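Local coordinates for tetratricopeptide TPR_2 repeat protein (Thermobaculum terrenum, PDB 5DJS) that is a tetratricopeptide-repeat protein whose helical repeats lead into a GT-B fold of the glycosyltransferase family 41 type, modelled here with uridine-5'-diphosphate, at residues Trp139-Pro151 with His247-Arg259. The protein carries 1 engineered substitution. Residues are numbered along the deposited sequence; the frame is centred on the assembly and turned at random.
Sequences WARRYADPLTPVP and HLGMHRLFAFARR
Thr148 OG1 donates a hydrogen bond to Ala257 O, 2.6 Å away, and lies in the plane of that carbonyl, on one of its lone pairs. With chi1 at -54°, OG1 stands beside the backbone N of Thr148, while the methyl CG2 turns to the guanidinium of Arg259. Arg259 itself, with positive phi just after helix 253-257, sends an extended chain slantwise across Pro149. Its NH1 bonds Pro149 O at 3.1 Å, the acceptor lying close to the guanidinium plane, and Pro151 CG lies over one face of the same group, toward its rim. A salt bridge from NH2 to Asp280 gives the guanidinium a second tether, which should help to fix its rotation. Arg258 leaves in another direction: its chain bends at chi3 (-101°) and brings NE back to Phe254 O at 3.2 Å, one turn earlier, with the CD1 and CD2 methyls of Leu147 lying over a guanidinium face. Between these arginines and the aromatic end, Ala257 CB fits against Ala144 O and the CB atoms of Ala144 and Leu147, small enough for the backbones to come close. Phe254 brings its ring against Tyr143, CE1 reaching Tyr143 CB at 3.5 Å, and its CZ touches Trp139 CZ2. The Trp139 and Phe254 rings are near parallel but slid apart, so they barely overlap. His247 instead makes an edge-to-face pair, pointing NE2 at one face of the indole with the planes at 72°. Leu253 CD1 meets Trp139 CH2 at 3.9 Å, and Trp139 NE1 hydrogen-bonds His111 O at the start of helix 111-120. Aromatic cluster and proline-rich loop thus join the end of helix 129-143 to helix 253-257 and its flanking loops, between successive parallel strands 240-243 and 263-266 in sequence, in the Rossmann-like N-terminal half of a GT-B fold.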
ATOM      1  N   TRP A 139      10.827 -14.509  -8.717  1.00 37.71           N
ATOM      2  CA  TRP A 139      11.293 -13.139  -8.949  1.00 37.58           C
ATOM      3  C   TRP A 139      12.679 -12.923  -8.374  1.00 38.73           C
ATOM      4  O   TRP A 139      13.580 -12.458  -9.070  1.00 37.57           O
ATOM      5  CB  TRP A 139      10.316 -12.147  -8.302  1.00 36.22           C
ATOM      6  CG  TRP A 139      10.646 -10.701  -8.444  1.00 33.85           C
ATOM      7  CD1 TRP A 139      10.312  -9.884  -9.468  1.00 32.64           C
ATOM      8  CD2 TRP A 139      11.330  -9.895  -7.494  1.00 35.04           C
ATOM      9  NE1 TRP A 139      10.748  -8.601  -9.231  1.00 31.93           N
ATOM     10  CE2 TRP A 139      11.385  -8.583  -8.021  1.00 34.22           C
ATOM     11  CE3 TRP A 139      11.910 -10.152  -6.243  1.00 36.27           C
ATOM     12  CZ2 TRP A 139      11.999  -7.529  -7.342  1.00 34.34           C
ATOM     13  CZ3 TRP A 139      12.516  -9.090  -5.556  1.00 35.96           C
ATOM     14  CH2 TRP A 139      12.558  -7.802  -6.114  1.00 34.84           C
ATOM     15  N   ALA A 140      12.822 -13.261  -7.095  1.00 42.09           N
ATOM     16  CA  ALA A 140      14.053 -13.040  -6.341  1.00 43.42           C
ATOM     17  C   ALA A 140      15.208 -13.752  -6.994  1.00 44.11           C
ATOM     18  O   ALA A 140      16.261 -13.151  -7.230  1.00 48.64           O
ATOM     19  CB  ALA A 140      13.892 -13.531  -4.907  1.00 43.84           C
ATOM     20  N   ARG A 141      15.000 -15.029  -7.285  1.00 43.71           N
ATOM     21  CA  ARG A 141      16.011 -15.854  -7.961  1.00 45.31           C
ATOM     22  C   ARG A 141      16.500 -15.216  -9.264  1.00 44.67           C
ATOM     23  O   ARG A 141      17.685 -15.261  -9.561  1.00 46.99           O
ATOM     24  CB  ARG A 141      15.455 -17.255  -8.233  1.00 44.44           C
ATOM     25  CG  ARG A 141      16.511 -18.331  -8.416  1.00 45.31           C
ATOM     26  CD  ARG A 141      15.934 -19.579  -9.073  1.00 46.14           C
ATOM     27  NE  ARG A 141      15.280 -19.254 -10.356  1.00 46.21           N
ATOM     28  CZ  ARG A 141      13.983 -19.415 -10.650  1.00 44.53           C
ATOM     29  NH1 ARG A 141      13.119 -19.949  -9.783  1.00 44.70           N
ATOM     30  NH2 ARG A 141      13.543 -19.047 -11.851  1.00 45.18           N
ATOM     31  N   ARG A 142      15.585 -14.614 -10.016  1.00 44.90           N
ATOM     32  CA  ARG A 142      15.907 -13.999 -11.299  1.00 46.72           C
ATOM     33  C   ARG A 142      16.671 -12.690 -11.160  1.00 48.31           C
ATOM     34  O   ARG A 142      17.658 -12.490 -11.864  1.00 46.22           O
ATOM     35  CB  ARG A 142      14.633 -13.750 -12.116  1.00 49.47           C
ATOM     36  CG  ARG A 142      14.011 -15.019 -12.673  1.00 52.11           C
ATOM     37  CD  ARG A 142      12.736 -14.735 -13.450  1.00 54.03           C
ATOM     38  NE  ARG A 142      12.019 -15.978 -13.700  1.00 56.71           N
ATOM     39  CZ  ARG A 142      12.343 -16.894 -14.616  1.00 56.61           C
ATOM     40  NH1 ARG A 142      13.389 -16.724 -15.423  1.00 56.03           N
ATOM     41  NH2 ARG A 142      11.602 -17.999 -14.727  1.00 55.66           N
ATOM     42  N   TYR A 143      16.205 -11.806 -10.270  1.00 50.16           N
ATOM     43  CA  TYR A 143      16.641 -10.395 -10.252  1.00 50.90           C
ATOM     44  C   TYR A 143      17.389  -9.912  -9.006  1.00 49.10           C
ATOM     45  O   TYR A 143      18.017  -8.852  -9.044  1.00 48.93           O
ATOM     46  CB  TYR A 143      15.430  -9.488 -10.507  1.00 53.39           C
ATOM     47  CG  TYR A 143      14.659  -9.877 -11.746  1.00 58.59           C
ATOM     48  CD1 TYR A 143      15.293  -9.936 -12.994  1.00 62.15           C
ATOM     49  CD2 TYR A 143      13.309 -10.216 -11.677  1.00 58.25           C
ATOM     50  CE1 TYR A 143      14.591 -10.314 -14.136  1.00 66.27           C
ATOM     51  CE2 TYR A 143      12.605 -10.592 -12.806  1.00 61.21           C
ATOM     52  CZ  TYR A 143      13.238 -10.644 -14.025  1.00 63.66           C
ATOM     53  OH  TYR A 143      12.472 -11.025 -15.093  1.00 65.09           O
ATOM     54  N   ALA A 144      17.342 -10.677  -7.920  1.00 48.91           N
ATOM     55  CA  ALA A 144      17.834 -10.212  -6.621  1.00 49.01           C
ATOM     56  C   ALA A 144      18.963 -11.072  -6.082  1.00 49.44           C
ATOM     57  O   ALA A 144      20.053 -10.568  -5.830  1.00 52.18           O
ATOM     58  CB  ALA A 144      16.691 -10.172  -5.623  1.00 48.52           C
ATOM     59  N   ASP A 145      18.697 -12.362  -5.897  1.00 48.20           N
ATOM     60  CA  ASP A 145      19.667 -13.287  -5.287  1.00 49.01           C
ATOM     61  C   ASP A 145      21.021 -13.426  -6.017  1.00 49.70           C
ATOM     62  O   ASP A 145      22.037 -13.643  -5.363  1.00 51.56           O
ATOM     63  CB  ASP A 145      19.031 -14.667  -5.063  1.00 48.84           C
ATOM     64  CG  ASP A 145      17.921 -14.649  -3.999  1.00 49.73           C
ATOM     65  OD1 ASP A 145      17.635 -13.572  -3.407  1.00 50.54           O
ATOM     66  OD2 ASP A 145      17.330 -15.724  -3.756  1.00 47.57           O
ATOM     67  N   PRO A 146      21.046 -13.307  -7.361  1.00 50.52           N
ATOM     68  CA  PRO A 146      22.336 -13.243  -8.060  1.00 50.27           C
ATOM     69  C   PRO A 146      23.272 -12.142  -7.575  1.00 50.09           C
ATOM     70  O   PRO A 146      24.484 -12.346  -7.556  1.00 54.34           O
ATOM     71  CB  PRO A 146      21.926 -12.992  -9.517  1.00 49.98           C
ATOM     72  CG  PRO A 146      20.636 -13.734  -9.644  1.00 50.43           C
ATOM     73  CD  PRO A 146      19.943 -13.570  -8.310  1.00 51.19           C
ATOM     74  N   LEU A 147      22.713 -11.001  -7.181  1.00 49.18           N
ATOM     75  CA  LEU A 147      23.498  -9.870  -6.672  1.00 48.74           C
ATOM     76  C   LEU A 147      23.966  -9.995  -5.196  1.00 49.91           C
ATOM     77  O   LEU A 147      24.830  -9.228  -4.756  1.00 47.82           O
ATOM     78  CB  LEU A 147      22.694  -8.575  -6.836  1.00 48.84           C
ATOM     79  CG  LEU A 147      22.313  -8.150  -8.257  1.00 50.62           C
ATOM     80  CD1 LEU A 147      21.311  -7.009  -8.245  1.00 50.97           C
ATOM     81  CD2 LEU A 147      23.549  -7.730  -9.038  1.00 52.49           C
ATOM     82  N   THR A 148      23.417 -10.953  -4.446  1.00 48.42           N
ATOM     83  CA  THR A 148      23.567 -10.981  -2.992  1.00 50.22           C
ATOM     84  C   THR A 148      24.814 -11.728  -2.515  1.00 48.26           C
ATOM     85  O   THR A 148      24.926 -12.930  -2.759  1.00 45.53           O
ATOM     86  CB  THR A 148      22.310 -11.619  -2.325  1.00 50.03           C
ATOM     87  OG1 THR A 148      21.127 -10.937  -2.761  1.00 52.79           O
ATOM     88  CG2 THR A 148      22.395 -11.549  -0.800  1.00 48.99           C
ATOM     89  N   PRO A 149      25.728 -11.036  -1.792  1.00 50.46           N
ATOM     90  CA  PRO A 149      26.847 -11.760  -1.185  1.00 52.67           C
ATOM     91  C   PRO A 149      26.413 -12.461   0.099  1.00 56.97           C
ATOM     92  O   PRO A 149      25.281 -12.270   0.565  1.00 60.22           O
ATOM     93  CB  PRO A 149      27.847 -10.648  -0.877  1.00 51.42           C
ATOM     94  CG  PRO A 149      26.985  -9.479  -0.541  1.00 52.07           C
ATOM     95  CD  PRO A 149      25.744  -9.611  -1.393  1.00 52.39           C
ATOM     96  N   VAL A 150      27.322 -13.244   0.669  1.00 58.39           N
ATOM     97  CA  VAL A 150      27.067 -13.968   1.920  1.00 63.30           C
ATOM     98  C   VAL A 150      27.082 -12.923   3.060  1.00 61.58           C
ATOM     99  O   VAL A 150      27.754 -11.897   2.936  1.00 58.61           O
ATOM    100  CB  VAL A 150      28.125 -15.094   2.138  1.00 68.87           C
ATOM    101  CG1 VAL A 150      27.802 -15.947   3.364  1.00 72.91           C
ATOM    102  CG2 VAL A 150      28.232 -16.005   0.910  1.00 68.29           C
ATOM    103  N   PRO A 151      26.313 -13.141   4.149  1.00 65.42           N
ATOM    104  CA  PRO A 151      26.358 -12.122   5.207  1.00 69.74           C
ATOM    105  C   PRO A 151      27.758 -11.956   5.794  1.00 76.50           C
ATOM    106  O   PRO A 151      28.349 -12.926   6.279  1.00 78.25           O
ATOM    107  CB  PRO A 151      25.379 -12.652   6.268  1.00 68.42           C
ATOM    108  CG  PRO A 151      24.437 -13.519   5.512  1.00 69.82           C
ATOM    109  CD  PRO A 151      25.243 -14.130   4.392  1.00 69.53           C
ATOM    110  N   HIS A 247       7.259  -4.425  -2.689  1.00 39.78           N
ATOM    111  CA  HIS A 247       6.693  -4.553  -4.016  1.00 39.29           C
ATOM    112  C   HIS A 247       5.545  -3.601  -4.407  1.00 41.96           C
ATOM    113  O   HIS A 247       5.348  -3.381  -5.592  1.00 42.65           O
ATOM    114  CB  HIS A 247       6.252  -5.995  -4.221  1.00 38.77           C
ATOM    115  CG  HIS A 247       7.389  -6.951  -4.371  1.00 37.76           C
ATOM    116  ND1 HIS A 247       7.870  -7.706  -3.327  1.00 37.81           N
ATOM    117  CD2 HIS A 247       8.136  -7.276  -5.446  1.00 37.17           C
ATOM    118  CE1 HIS A 247       8.861  -8.461  -3.757  1.00 38.15           C
ATOM    119  NE2 HIS A 247       9.040  -8.221  -5.042  1.00 38.85           N
ATOM    120  N   LEU A 248       4.849  -2.999  -3.435  1.00 43.73           N
ATOM    121  CA  LEU A 248       3.690  -2.139  -3.691  1.00 44.38           C
ATOM    122  C   LEU A 248       4.105  -0.747  -4.127  1.00 43.74           C
ATOM    123  O   LEU A 248       3.271  -0.006  -4.616  1.00 48.06           O
ATOM    124  CB  LEU A 248       2.830  -1.948  -2.433  1.00 45.56           C
ATOM    125  CG  LEU A 248       2.006  -3.091  -1.854  1.00 46.80           C
ATOM    126  CD1 LEU A 248       1.523  -2.798  -0.443  1.00 46.67           C
ATOM    127  CD2 LEU A 248       0.858  -3.459  -2.771  1.00 48.60           C
ATOM    128  N   GLY A 249       5.356  -0.363  -3.919  1.00 42.16           N
ATOM    129  CA  GLY A 249       5.754   1.023  -4.113  1.00 42.51           C
ATOM    130  C   GLY A 249       7.003   1.143  -4.931  1.00 41.86           C
ATOM    131  O   GLY A 249       7.541   0.153  -5.400  1.00 40.35           O
ATOM    132  N   MET A 250       7.479   2.370  -5.073  1.00 45.67           N
ATOM    133  CA  MET A 250       8.717   2.635  -5.783  1.00 50.16           C
ATOM    134  C   MET A 250       9.912   2.242  -4.899  1.00 48.70           C
ATOM    135  O   MET A 250      10.639   3.082  -4.375  1.00 47.22           O
ATOM    136  CB  MET A 250       8.773   4.096  -6.210  1.00 56.78           C
ATOM    137  CG  MET A 250       7.658   4.476  -7.170  1.00 62.96           C
ATOM    138  SD  MET A 250       8.126   5.883  -8.188  1.00 78.77           S
ATOM    139  CE  MET A 250       9.282   5.091  -9.326  1.00 76.48           C
ATOM    140  N   HIS A 251      10.097   0.935  -4.767  1.00 47.73           N
ATOM    141  CA  HIS A 251      11.113   0.343  -3.894  1.00 45.40           C
ATOM    142  C   HIS A 251      12.507   0.480  -4.502  1.00 44.71           C
ATOM    143  O   HIS A 251      12.671   0.987  -5.627  1.00 40.99           O
ATOM    144  CB  HIS A 251      10.798  -1.145  -3.663  1.00 44.58           C
ATOM    145  CG  HIS A 251      10.844  -1.978  -4.913  1.00 44.35           C
ATOM    146  ND1 HIS A 251       9.714  -2.521  -5.483  1.00 45.84           N
ATOM    147  CD2 HIS A 251      11.873  -2.335  -5.712  1.00 41.49           C
ATOM    148  CE1 HIS A 251      10.046  -3.188  -6.572  1.00 45.00           C
ATOM    149  NE2 HIS A 251      11.352  -3.093  -6.730  1.00 46.51           N
ATOM    150  N   ARG A 252      13.493  -0.019  -3.759  1.00 42.68           N
ATOM    151  CA  ARG A 252      14.877  -0.010  -4.191  1.00 43.12           C
ATOM    152  C   ARG A 252      15.563  -1.302  -3.741  1.00 42.86           C
ATOM    153  O   ARG A 252      16.643  -1.286  -3.160  1.00 44.83           O
ATOM    154  CB  ARG A 252      15.548   1.253  -3.630  1.00 42.79           C
ATOM    155  CG  ARG A 252      16.517   1.954  -4.561  1.00 42.68           C
ATOM    156  CD  ARG A 252      15.908   2.233  -5.924  1.00 42.00           C
ATOM    157  NE  ARG A 252      16.282   3.542  -6.426  1.00 40.30           N
ATOM    158  CZ  ARG A 252      17.451   3.877  -6.951  1.00 37.60           C
ATOM    159  NH1 ARG A 252      18.440   3.004  -7.060  1.00 36.07           N
ATOM    160  NH2 ARG A 252      17.614   5.125  -7.366  1.00 39.85           N
ATOM    161  N   LEU A 253      14.933  -2.419  -4.081  1.00 41.55           N
ATOM    162  CA  LEU A 253      15.272  -3.728  -3.549  1.00 43.20           C
ATOM    163  C   LEU A 253      16.496  -4.326  -4.208  1.00 46.87           C
ATOM    164  O   LEU A 253      17.080  -5.261  -3.672  1.00 49.72           O
ATOM    165  CB  LEU A 253      14.101  -4.700  -3.712  1.00 43.45           C
ATOM    166  CG  LEU A 253      12.881  -4.460  -2.818  1.00 43.87           C
ATOM    167  CD1 LEU A 253      11.661  -5.195  -3.361  1.00 42.93           C
ATOM    168  CD2 LEU A 253      13.158  -4.884  -1.384  1.00 42.85           C
ATOM    169  N   PHE A 254      16.877  -3.826  -5.378  1.00 49.34           N
ATOM    170  CA  PHE A 254      18.123  -4.284  -6.008  1.00 51.28           C
ATOM    171  C   PHE A 254      19.351  -3.632  -5.362  1.00 47.81           C
ATOM    172  O   PHE A 254      20.439  -4.185  -5.415  1.00 48.56           O
ATOM    173  CB  PHE A 254      18.091  -4.036  -7.513  1.00 52.78           C
ATOM    174  CG  PHE A 254      16.886  -4.612  -8.176  1.00 54.84           C
ATOM    175  CD1 PHE A 254      16.608  -5.972  -8.066  1.00 57.22           C
ATOM    176  CD2 PHE A 254      16.005  -3.800  -8.882  1.00 56.24           C
ATOM    177  CE1 PHE A 254      15.486  -6.516  -8.667  1.00 58.15           C
ATOM    178  CE2 PHE A 254      14.882  -4.341  -9.485  1.00 57.83           C
ATOM    179  CZ  PHE A 254      14.622  -5.699  -9.380  1.00 57.78           C
ATOM    180  N   ALA A 255      19.177  -2.464  -4.759  1.00 44.73           N
ATOM    181  CA  ALA A 255      20.181  -1.936  -3.854  1.00 45.67           C
ATOM    182  C   ALA A 255      20.278  -2.833  -2.602  1.00 45.73           C
ATOM    183  O   ALA A 255      21.375  -3.234  -2.211  1.00 42.27           O
ATOM    184  CB  ALA A 255      19.870  -0.490  -3.488  1.00 46.11           C
ATOM    185  N   PHE A 256      19.131  -3.180  -2.011  1.00 45.52           N
ATOM    186  CA  PHE A 256      19.086  -4.147  -0.885  1.00 46.28           C
ATOM    187  C   PHE A 256      19.683  -5.493  -1.264  1.00 46.91           C
ATOM    188  O   PHE A 256      20.282  -6.162  -0.439  1.00 51.22           O
ATOM    189  CB  PHE A 256      17.650  -4.392  -0.387  1.00 45.24           C
ATOM    190  CG  PHE A 256      17.133  -3.326   0.538  1.00 45.00           C
ATOM    191  CD1 PHE A 256      16.680  -2.105   0.035  1.00 44.00           C
ATOM    192  CD2 PHE A 256      17.099  -3.538   1.906  1.00 44.30           C
ATOM    193  CE1 PHE A 256      16.208  -1.119   0.874  1.00 43.82           C
ATOM    194  CE2 PHE A 256      16.627  -2.551   2.756  1.00 43.64           C
ATOM    195  CZ  PHE A 256      16.178  -1.344   2.236  1.00 44.23           C
ATOM    196  N   ALA A 257      19.495  -5.893  -2.513  1.00 48.50           N
ATOM    197  CA  ALA A 257      19.968  -7.180  -2.998  1.00 49.05           C
ATOM    198  C   ALA A 257      21.470  -7.363  -2.812  1.00 49.42           C
ATOM    199  O   ALA A 257      21.920  -8.478  -2.592  1.00 46.17           O
ATOM    200  CB  ALA A 257      19.587  -7.362  -4.462  1.00 48.09           C
ATOM    201  N   ARG A 258      22.228  -6.264  -2.877  1.00 51.59           N
ATOM    202  CA  ARG A 258      23.694  -6.294  -2.740  1.00 49.82           C
ATOM    203  C   ARG A 258      24.229  -6.337  -1.296  1.00 47.28           C
ATOM    204  O   ARG A 258      25.439  -6.440  -1.107  1.00 46.96           O
ATOM    205  CB  ARG A 258      24.302  -5.106  -3.495  1.00 51.71           C
ATOM    206  CG  ARG A 258      24.611  -5.422  -4.944  1.00 55.50           C
ATOM    207  CD  ARG A 258      24.707  -4.163  -5.789  1.00 58.60           C
ATOM    208  NE  ARG A 258      23.470  -3.985  -6.545  1.00 62.69           N
ATOM    209  CZ  ARG A 258      23.373  -3.784  -7.861  1.00 64.65           C
ATOM    210  NH1 ARG A 258      24.454  -3.680  -8.641  1.00 64.55           N
ATOM    211  NH2 ARG A 258      22.161  -3.660  -8.405  1.00 63.63           N
ATOM    212  N   ARG A 259      23.339  -6.302  -0.299  1.00 45.53           N
ATOM    213  CA  ARG A 259      23.701  -6.208   1.127  1.00 45.28           C
ATOM    214  C   ARG A 259      24.620  -5.028   1.479  1.00 44.68           C
ATOM    215  O   ARG A 259      25.682  -5.236   2.053  1.00 48.40           O
ATOM    216  CB  ARG A 259      24.319  -7.522   1.646  1.00 44.05           C
ATOM    217  CG  ARG A 259      23.334  -8.661   1.736  1.00 45.05           C
ATOM    218  CD  ARG A 259      23.718  -9.659   2.803  1.00 46.34           C
ATOM    219  NE  ARG A 259      22.522 -10.300   3.354  1.00 49.68           N
ATOM    220  CZ  ARG A 259      22.168 -11.577   3.199  1.00 52.16           C
ATOM    221  NH1 ARG A 259      22.908 -12.441   2.502  1.00 54.68           N
ATOM    222  NH2 ARG A 259      21.046 -12.010   3.772  1.00 54.96           N
TER